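Local coordinates for ribonucleoside-diphosphate reductase (Pseudomonas aeruginosa, PDB 5IM3), which probably reduces ribonucleoside diphosphates to deoxyribonucleotides for DNA synthesis, and binds dATP in an ATP cone that belongs to its allosteric control, at residues L32-R37 with G94-E99; V42-D47 with Q81-F86. All coordinates share one frame; numbering follows the deposited sequence.

Interaction 1 (L32-R37 with G94-E99); sequences LRVIKR and GTIHIE. With DTP (2'-deoxyadenosine 5'-triphosphate), chain C; DTP (2'-deoxyadenosine 5'-triphosphate), chain D.
E99 OE2 is gripped by two nitrogens of R37. R37 NE meets E99 OE2 at 2.9 Å, nearly along the C-O axis of the carboxylate. R37 NH2 reaches the same E99 OE2 at 3.0 Å, from the syn side and 35° out of the carboxylate plane. The oxygen lies in the guanidinium plane. The salt bridge is side-on, with NE and NH2 both bonded to this one oxygen. The other oxygen, E99 OE1, pairs with R125. The bridge probably fixes the rotation of the guanidinium, whose NH1 faces phosphate. R37 NH1 donates to O1B of the chain D dATP at 3.2 Å and makes a weak bond to O1B of the chain C dATP. One arginine thus serves two nucleotides. I98 CG1 lies over one guanidinium face. K36 NZ lies 3.1 Å from O3B of the chain C dATP and makes a weak bond to its O2B.

The backbones form the parallel pair of the three-stranded ATP cone sheet, 33-35 being the middle strand. R33 N bonds to G94 O, and I35 N to I96 O at 2.8 Å; the I96 N to R33 O bond is weak. H97 holds the N-cap position of helix 98-111, so this strand runs straight into a helix.

On one sheet face, I35 CD1 sits over the H97 ring, 3.8 Å from its centroid, in a CH-pi contact. On the other, V34 has CG1 anti to the backbone N (chi1 -172°). V34 CG1 touches I98 CD1 at 4.1 Å, and V34 CG2 lies 3.5 Å from adenine N1 of the chain C dATP.

Interaction 2 (V42-D47 with Q81-F86); sequences VPYTDD and QVTATF. With DTP (2'-deoxyadenosine 5'-triphosphate), chain C.
Y44 spans the distance between the chain C dATP and the helix residues T83 and F86. Its CB points toward helix 69-88 and lies 4.0 Å from adenine N1. Y44 CG is anti to the backbone N (chi1 -174°) and lies 3.7 Å from adenine N1. Further out, Y44 CD1 comes to 3.2 Å from adenine C2, and this base atom lies over one face of the tyrosine ring. Y44 CE1 also stays close to adenine C2, and packs on F86 CD2 at 3.9 Å. Y44 CE2 meets T83 OG1 at 3.6 Å, with that oxygen near the plane of the tyrosine ring, at its edge. At the tip, Y44 OH donates to T83 OG1 at 3.1 Å. The same Y44 OH lies at the edge of the F86 ring, close to CD2 and near the ring plane.

The ATP cone is a small helical bundle covered by a three-stranded sheet. Here the turn from strand 41-43 into helix 46-60 is joined to helix 69-88. F86 also packs on I96 and I101, and Y44 on I49.

T83 passes the chain of bonds on. T83 OG1 donates to D46 OD1 at 2.6 Å, the two side chains meeting tip to tip. The hydroxyl approaches on the syn side of the carboxylate, 32° out of its plane. The backbone T79 O, one helical turn earlier, is a second acceptor for the single hydrogen of T83 OG1. The negative D46 would tend to polarise the threonine hydroxyl and strengthen the bond it accepts from Y44. Beside Y44, the backbone meets the base: adenine N6 makes a weak bond to P43 O at 2.9 Å.

In the fold
Both interactions lie in the first ATP cone, far from the centre of the chain, with centres about 10 Å apart. Interaction 2 is nested in the chain between the two segments of interaction 1. The two contacts share one mixed sheet, in which strand 33-35 lies between antiparallel strand 41-43 and parallel strand 95-97. L32 O to Y44 N and V34 N to V42 O are probable hydrogen bonds between them, and I96 packs on F86. The chain C dATP touches both: interaction 1 meets its phosphates, sugar and base, and interaction 2 its adenine. Only interaction 1 also reaches the chain D dATP. Parts distant in sequence thus hold one nucleotide, consistent with this domain's allosteric role.

Interaction 1 (L32-R37 with G94-E99)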
loop_
_atom_site.group_PDB
_atom_site.type_symbol
_atom_site.label_atom_id
_atom_site.label_comp_id
_atom_site.label_asym_id
_atom_site.label_seq_id
_atom_site.Cartn_x
_atom_site.Cartn_y
_atom_site.Cartn_z
ATOM N N LEU A 32 -35.378 46.725 -17.121
ATOM C CA LEU A 32 -33.962 46.830 -17.452
ATOM C C LEU A 32 -33.647 48.145 -18.160
ATOM O O LEU A 32 -34.302 48.510 -19.135
ATOM C CB LEU A 32 -33.529 45.654 -18.331
ATOM C CG LEU A 32 -32.711 44.556 -17.649
ATOM C CD1 LEU A 32 -32.468 43.396 -18.610
ATOM C CD2 LEU A 32 -31.386 45.104 -17.130
ATOM N N ARG A 33 -32.633 48.849 -17.660
ATOM C CA ARG A 33 -32.182 50.106 -18.238
ATOM C C ARG A 33 -30.661 50.091 -18.325
ATOM O O ARG A 33 -29.994 49.214 -17.769
ATOM C CB ARG A 33 -32.669 51.307 -17.417
ATOM C CG ARG A 33 -34.184 51.462 -17.403
ATOM C CD ARG A 33 -34.625 52.698 -16.634
ATOM N NE ARG A 33 -36.076 52.855 -16.638
ATOM C CZ ARG A 33 -36.720 53.890 -16.107
ATOM N NH1 ARG A 33 -36.044 54.872 -15.524
ATOM N NH2 ARG A 33 -38.046 53.944 -16.158
ATOM N N VAL A 34 -30.112 51.074 -19.034
ATOM C CA VAL A 34 -28.686 51.115 -19.332
ATOM C C VAL A 34 -28.140 52.497 -19.008
ATOM O O VAL A 34 -28.761 53.515 -19.334
ATOM C CB VAL A 34 -28.405 50.763 -20.807
ATOM C CG1 VAL A 34 -26.906 50.611 -21.040
ATOM C CG2 VAL A 34 -29.150 49.499 -21.206
ATOM N N ILE A 35 -26.974 52.526 -18.370
ATOM C CA ILE A 35 -26.260 53.772 -18.111
ATOM C C ILE A 35 -25.526 54.157 -19.391
ATOM O O ILE A 35 -24.525 53.534 -19.754
ATOM C CB ILE A 35 -25.282 53.628 -16.938
ATOM C CG1 ILE A 35 -25.997 53.076 -15.699
ATOM C CG2 ILE A 35 -24.637 54.974 -16.625
ATOM C CD1 ILE A 35 -25.052 52.552 -14.638
ATOM N N LYS A 36 -26.022 55.181 -20.080
ATOM C CA LYS A 36 -25.379 55.637 -21.301
ATOM C C LYS A 36 -23.946 56.082 -21.013
ATOM O O LYS A 36 -23.496 56.133 -19.864
ATOM C CB LYS A 36 -26.176 56.780 -21.929
ATOM C CG LYS A 36 -27.462 56.336 -22.616
ATOM C CD LYS A 36 -27.239 56.035 -24.093
ATOM C CE LYS A 36 -27.092 57.313 -24.909
ATOM N NZ LYS A 36 -26.818 57.034 -26.349
ATOM N N ARG A 37 -23.221 56.407 -22.087
ATOM C CA ARG A 37 -21.831 56.828 -21.950
ATOM C C ARG A 37 -21.699 57.982 -20.969
ATOM O O ARG A 37 -20.710 58.075 -20.233
ATOM C CB ARG A 37 -21.267 57.232 -23.314
ATOM C CG ARG A 37 -21.232 56.099 -24.320
ATOM C CD ARG A 37 -19.843 55.889 -24.904
ATOM N NE ARG A 37 -19.590 54.487 -25.223
ATOM C CZ ARG A 37 -20.032 53.872 -26.315
ATOM N NH1 ARG A 37 -20.763 54.529 -27.206
ATOM N NH2 ARG A 37 -19.744 52.591 -26.517
ATOM N N GLY A 94 -32.819 46.058 -13.604
ATOM C CA GLY A 94 -31.519 46.480 -13.124
ATOM C C GLY A 94 -30.961 47.584 -13.995
ATOM O O GLY A 94 -31.666 48.164 -14.823
ATOM N N THR A 95 -29.677 47.871 -13.792
ATOM C CA THR A 95 -28.970 48.869 -14.584
ATOM C C THR A 95 -27.569 48.360 -14.886
ATOM O O THR A 95 -26.887 47.843 -13.996
ATOM C CB THR A 95 -28.894 50.216 -13.858
ATOM O OG1 THR A 95 -28.331 50.029 -12.554
ATOM C CG2 THR A 95 -30.279 50.840 -13.734
ATOM N N ILE A 96 -27.147 48.510 -16.143
ATOM C CA ILE A 96 -25.849 48.037 -16.601
ATOM C C ILE A 96 -25.198 49.127 -17.442
ATOM O O ILE A 96 -25.867 49.983 -18.024
ATOM C CB ILE A 96 -25.961 46.730 -17.413
ATOM C CG1 ILE A 96 -27.097 46.844 -18.434
ATOM C CG2 ILE A 96 -26.176 45.543 -16.476
ATOM C CD1 ILE A 96 -27.219 45.655 -19.359
ATOM N N HIS A 97 -23.870 49.080 -17.504
ATOM C CA HIS A 97 -23.117 50.078 -18.245
ATOM C C HIS A 97 -23.094 49.740 -19.729
ATOM O O HIS A 97 -23.191 48.575 -20.128
ATOM C CB HIS A 97 -21.689 50.182 -17.712
ATOM C CG HIS A 97 -21.588 50.897 -16.401
ATOM N ND1 HIS A 97 -21.670 50.246 -15.189
ATOM C CD2 HIS A 97 -21.423 52.210 -16.113
ATOM C CE1 HIS A 97 -21.553 51.125 -14.210
ATOM N NE2 HIS A 97 -21.402 52.324 -14.743
ATOM N N ILE A 98 -22.963 50.782 -20.551
ATOM C CA ILE A 98 -22.974 50.591 -21.998
ATOM C C ILE A 98 -21.784 49.742 -22.427
ATOM O O ILE A 98 -21.898 48.893 -23.321
ATOM C CB ILE A 98 -22.989 51.958 -22.708
ATOM C CG1 ILE A 98 -23.367 51.801 -24.182
ATOM C CG2 ILE A 98 -21.650 52.661 -22.556
ATOM C CD1 ILE A 98 -24.860 51.684 -24.399
ATOM N N GLU A 99 -20.626 49.948 -21.794
ATOM C CA GLU A 99 -19.449 49.144 -22.112
ATOM C C GLU A 99 -19.614 47.708 -21.634
ATOM O O GLU A 99 -19.014 46.791 -22.207
ATOM C CB GLU A 99 -18.200 49.770 -21.489
ATOM C CG GLU A 99 -17.944 51.206 -21.921
ATOM C CD GLU A 99 -17.654 51.328 -23.406
ATOM O OE1 GLU A 99 -16.966 50.445 -23.957
ATOM O OE2 GLU A 99 -18.122 52.308 -24.024
HETATM P PG DTP C . -24.972 56.448 -30.140
HETATM O O1G DTP C . -26.268 56.493 -30.854
HETATM O O2G DTP C . -23.967 55.479 -30.790
HETATM O O3G DTP C . -24.311 57.808 -30.036
HETATM P PB DTP C . -24.579 54.497 -28.123
HETATM O O1B DTP C . -23.152 54.331 -28.468
HETATM O O2B DTP C . -24.827 54.321 -26.636
HETATM O O3B DTP C . -25.124 55.893 -28.656
HETATM P PA DTP C . -24.918 52.762 -30.323
HETATM O O1A DTP C . -26.059 52.322 -31.147
HETATM O O2A DTP C . -23.902 53.640 -31.062
HETATM O O3A DTP C . -25.427 53.481 -29.000
HETATM O "O5'" DTP C . -24.161 51.572 -29.684
HETATM C "C5'" DTP C . -24.988 50.655 -28.963
HETATM C "C4'" DTP C . -24.165 49.726 -28.113
HETATM O "O4'" DTP C . -24.650 49.775 -26.758
HETATM C "C3'" DTP C . -24.303 48.266 -28.515
HETATM O "O3'" DTP C . -23.186 47.488 -28.085
HETATM C "C2'" DTP C . -25.576 47.851 -27.789
HETATM C "C1'" DTP C . -25.639 48.768 -26.573
HETATM N N9 DTP C . -26.934 49.416 -26.380
HETATM C C8 DTP C . -27.411 50.566 -26.950
HETATM N N7 DTP C . -28.656 50.840 -26.645
HETATM C C5 DTP C . -29.025 49.798 -25.808
HETATM C C6 DTP C . -30.227 49.498 -25.143
HETATM N N6 DTP C . -31.361 50.189 -25.317
HETATM N N1 DTP C . -30.248 48.402 -24.353
HETATM C C2 DTP C . -29.143 47.656 -24.260
HETATM N N3 DTP C . -27.968 47.821 -24.869
HETATM C C4 DTP C . -27.971 48.918 -25.628
HETATM P PG DTP D . -19.865 56.099 -30.892
HETATM O O1G DTP D . -21.300 55.937 -30.794
HETATM O O2G DTP D . -19.408 56.672 -32.195
HETATM O O3G DTP D . -19.278 56.893 -29.764
HETATM P PB DTP D . -19.759 53.195 -30.865
HETATM O O1B DTP D . -20.993 53.074 -30.070
HETATM O O2B DTP D . -18.733 52.173 -30.399
HETATM O O3B DTP D . -19.173 54.672 -30.777
HETATM P PA DTP D . -21.425 53.280 -33.219
HETATM O O1A DTP D . -21.105 53.699 -34.599
HETATM O O2A DTP D . -22.280 54.327 -32.487
HETATM O O3A DTP D . -20.081 53.011 -32.410
HETATM O "O5'" DTP D . -22.152 51.892 -33.103
HETATM C "C5'" DTP D . -21.747 50.809 -33.954
HETATM C "C4'" DTP D . -21.376 49.577 -33.164
HETATM O "O4'" DTP D . -21.597 48.412 -33.986
HETATM C "C3'" DTP D . -19.910 49.522 -32.706
HETATM O "O3'" DTP D . -19.833 49.355 -31.290
HETATM C "C2'" DTP D . -19.332 48.295 -33.412
HETATM C "C1'" DTP D . -20.360 47.937 -34.472
HETATM N N9 DTP D . -20.114 48.508 -35.794
HETATM C C8 DTP D . -20.757 49.544 -36.418
HETATM N N7 DTP D . -20.258 49.856 -37.590
HETATM C C5 DTP D . -19.214 48.957 -37.751
HETATM C C6 DTP D . -18.282 48.762 -38.787
HETATM N N6 DTP D . -18.203 49.537 -39.872
HETATM N N1 DTP D . -17.391 47.759 -38.647
HETATM C C2 DTP D . -17.429 47.015 -37.539
HETATM N N3 DTP D . -18.246 47.116 -36.490
HETATM C C4 DTP D . -19.121 48.115 -36.656
#

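Interaction 2 (V42-D47 with Q81-F86)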
loop_
_atom_site.group_PDB
_atom_site.type_symbol
_atom_site.label_atom_id
_atom_site.label_comp_id
_atom_site.label_asym_id
_atom_site.label_seq_id
_atom_site.Cartn_x
_atom_site.Cartn_y
_atom_site.Cartn_z
ATOM N N VAL A 42 -31.766 54.966 -20.162
ATOM C CA VAL A 42 -32.743 54.675 -21.210
ATOM C C VAL A 42 -33.216 53.237 -21.066
ATOM O O VAL A 42 -32.537 52.400 -20.453
ATOM C CB VAL A 42 -32.157 54.896 -22.619
ATOM C CG1 VAL A 42 -31.912 56.378 -22.867
ATOM C CG2 VAL A 42 -30.867 54.103 -22.790
ATOM N N PRO A 43 -34.386 52.918 -21.624
ATOM C CA PRO A 43 -34.860 51.530 -21.582
ATOM C C PRO A 43 -33.922 50.592 -22.328
ATOM O O PRO A 43 -33.193 50.994 -23.237
ATOM C CB PRO A 43 -36.235 51.601 -22.259
ATOM C CG PRO A 43 -36.656 53.020 -22.131
ATOM C CD PRO A 43 -35.396 53.824 -22.202
ATOM N N TYR A 44 -33.950 49.323 -21.928
ATOM C CA TYR A 44 -33.151 48.292 -22.576
ATOM C C TYR A 44 -33.871 47.815 -23.835
ATOM O O TYR A 44 -34.972 47.259 -23.758
ATOM C CB TYR A 44 -32.905 47.132 -21.611
ATOM C CG TYR A 44 -31.972 46.063 -22.138
ATOM C CD1 TYR A 44 -30.615 46.080 -21.830
ATOM C CD2 TYR A 44 -32.448 45.030 -22.935
ATOM C CE1 TYR A 44 -29.760 45.102 -22.309
ATOM C CE2 TYR A 44 -31.601 44.050 -23.417
ATOM C CZ TYR A 44 -30.260 44.090 -23.102
ATOM O OH TYR A 44 -29.414 43.115 -23.579
ATOM N N THR A 45 -33.230 48.007 -24.988
ATOM C CA THR A 45 -33.823 47.747 -26.294
ATOM C C THR A 45 -32.929 46.755 -27.016
ATOM O O THR A 45 -31.763 47.054 -27.297
ATOM C CB THR A 45 -33.963 49.029 -27.125
ATOM O OG1 THR A 45 -34.623 50.040 -26.357
ATOM C CG2 THR A 45 -34.766 48.756 -28.393
ATOM N N ASP A 46 -33.472 45.572 -27.306
ATOM C CA ASP A 46 -32.723 44.577 -28.063
ATOM C C ASP A 46 -32.317 45.105 -29.432
ATOM O O ASP A 46 -31.251 44.746 -29.944
ATOM C CB ASP A 46 -33.559 43.308 -28.217
ATOM C CG ASP A 46 -33.295 42.294 -27.121
ATOM O OD1 ASP A 46 -32.652 42.657 -26.114
ATOM O OD2 ASP A 46 -33.735 41.135 -27.265
ATOM N N ASP A 47 -33.155 45.951 -30.037
ATOM C CA ASP A 47 -32.888 46.446 -31.383
ATOM C C ASP A 47 -31.506 47.082 -31.484
ATOM O O ASP A 47 -30.783 46.860 -32.462
ATOM C CB ASP A 47 -33.971 47.448 -31.789
ATOM C CG ASP A 47 -33.778 47.982 -33.195
ATOM O OD1 ASP A 47 -33.383 47.197 -34.082
ATOM O OD2 ASP A 47 -34.022 49.189 -33.411
ATOM N N GLN A 81 -28.766 35.387 -26.433
ATOM C CA GLN A 81 -27.895 34.906 -25.367
ATOM C C GLN A 81 -27.181 36.046 -24.653
ATOM O O GLN A 81 -26.696 35.849 -23.534
ATOM C CB GLN A 81 -26.882 33.899 -25.917
ATOM C CG GLN A 81 -25.981 34.422 -27.021
ATOM C CD GLN A 81 -25.200 33.309 -27.700
ATOM O OE1 GLN A 81 -25.693 32.189 -27.846
ATOM N NE2 GLN A 81 -23.976 33.611 -28.115
ATOM N N VAL A 82 -27.114 37.231 -25.262
ATOM C CA VAL A 82 -26.634 38.407 -24.543
ATOM C C VAL A 82 -27.701 38.910 -23.583
ATOM O O VAL A 82 -27.461 39.049 -22.378
ATOM C CB VAL A 82 -26.204 39.505 -25.535
ATOM C CG1 VAL A 82 -26.020 40.851 -24.818
ATOM C CG2 VAL A 82 -24.918 39.102 -26.244
ATOM N N THR A 83 -28.898 39.194 -24.104
ATOM C CA THR A 83 -29.989 39.638 -23.245
ATOM C C THR A 83 -30.276 38.623 -22.148
ATOM O O THR A 83 -30.633 39.003 -21.028
ATOM C CB THR A 83 -31.246 39.889 -24.084
ATOM O OG1 THR A 83 -30.980 40.914 -25.051
ATOM C CG2 THR A 83 -32.415 40.322 -23.205
ATOM N N ALA A 84 -30.119 37.331 -22.447
ATOM C CA ALA A 84 -30.339 36.306 -21.433
ATOM C C ALA A 84 -29.294 36.393 -20.329
ATOM O O ALA A 84 -29.612 36.196 -19.151
ATOM C CB ALA A 84 -30.323 34.921 -22.079
ATOM N N THR A 85 -28.043 36.695 -20.687
ATOM C CA THR A 85 -26.985 36.777 -19.684
ATOM C C THR A 85 -27.303 37.837 -18.634
ATOM O O THR A 85 -27.116 37.607 -17.433
ATOM C CB THR A 85 -25.646 37.078 -20.357
ATOM O OG1 THR A 85 -25.409 36.128 -21.403
ATOM C CG2 THR A 85 -24.507 37.001 -19.347
ATOM N N PHE A 86 -27.782 39.006 -19.068
ATOM C CA PHE A 86 -28.140 40.055 -18.119
ATOM C C PHE A 86 -29.332 39.652 -17.260
ATOM O O PHE A 86 -29.407 40.041 -16.089
ATOM C CB PHE A 86 -28.435 41.359 -18.867
ATOM C CG PHE A 86 -27.223 41.981 -19.508
ATOM C CD1 PHE A 86 -26.035 42.103 -18.806
ATOM C CD2 PHE A 86 -27.272 42.438 -20.816
ATOM C CE1 PHE A 86 -24.920 42.672 -19.392
ATOM C CE2 PHE A 86 -26.157 43.007 -21.410
ATOM C CZ PHE A 86 -24.980 43.124 -20.697
HETATM P PG DTP C . -24.972 56.448 -30.140
HETATM O O1G DTP C . -26.268 56.493 -30.854
HETATM O O2G DTP C . -23.967 55.479 -30.790
HETATM O O3G DTP C . -24.311 57.808 -30.036
HETATM P PB DTP C . -24.579 54.497 -28.123
HETATM O O1B DTP C . -23.152 54.331 -28.468
HETATM O O2B DTP C . -24.827 54.321 -26.636
HETATM O O3B DTP C . -25.124 55.893 -28.656
HETATM P PA DTP C . -24.918 52.762 -30.323
HETATM O O1A DTP C . -26.059 52.322 -31.147
HETATM O O2A DTP C . -23.902 53.640 -31.062
HETATM O O3A DTP C . -25.427 53.481 -29.000
HETATM O "O5'" DTP C . -24.161 51.572 -29.684
HETATM C "C5'" DTP C . -24.988 50.655 -28.963
HETATM C "C4'" DTP C . -24.165 49.726 -28.113
HETATM O "O4'" DTP C . -24.650 49.775 -26.758
HETATM C "C3'" DTP C . -24.303 48.266 -28.515
HETATM O "O3'" DTP C . -23.186 47.488 -28.085
HETATM C "C2'" DTP C . -25.576 47.851 -27.789
HETATM C "C1'" DTP C . -25.639 48.768 -26.573
HETATM N N9 DTP C . -26.934 49.416 -26.380
HETATM C C8 DTP C . -27.411 50.566 -26.950
HETATM N N7 DTP C . -28.656 50.840 -26.645
HETATM C C5 DTP C . -29.025 49.798 -25.808
HETATM C C6 DTP C . -30.227 49.498 -25.143
HETATM N N6 DTP C . -31.361 50.189 -25.317
HETATM N N1 DTP C . -30.248 48.402 -24.353
HETATM C C2 DTP C . -29.143 47.656 -24.260
HETATM N N3 DTP C . -27.968 47.821 -24.869
HETATM C C4 DTP C . -27.971 48.918 -25.628
#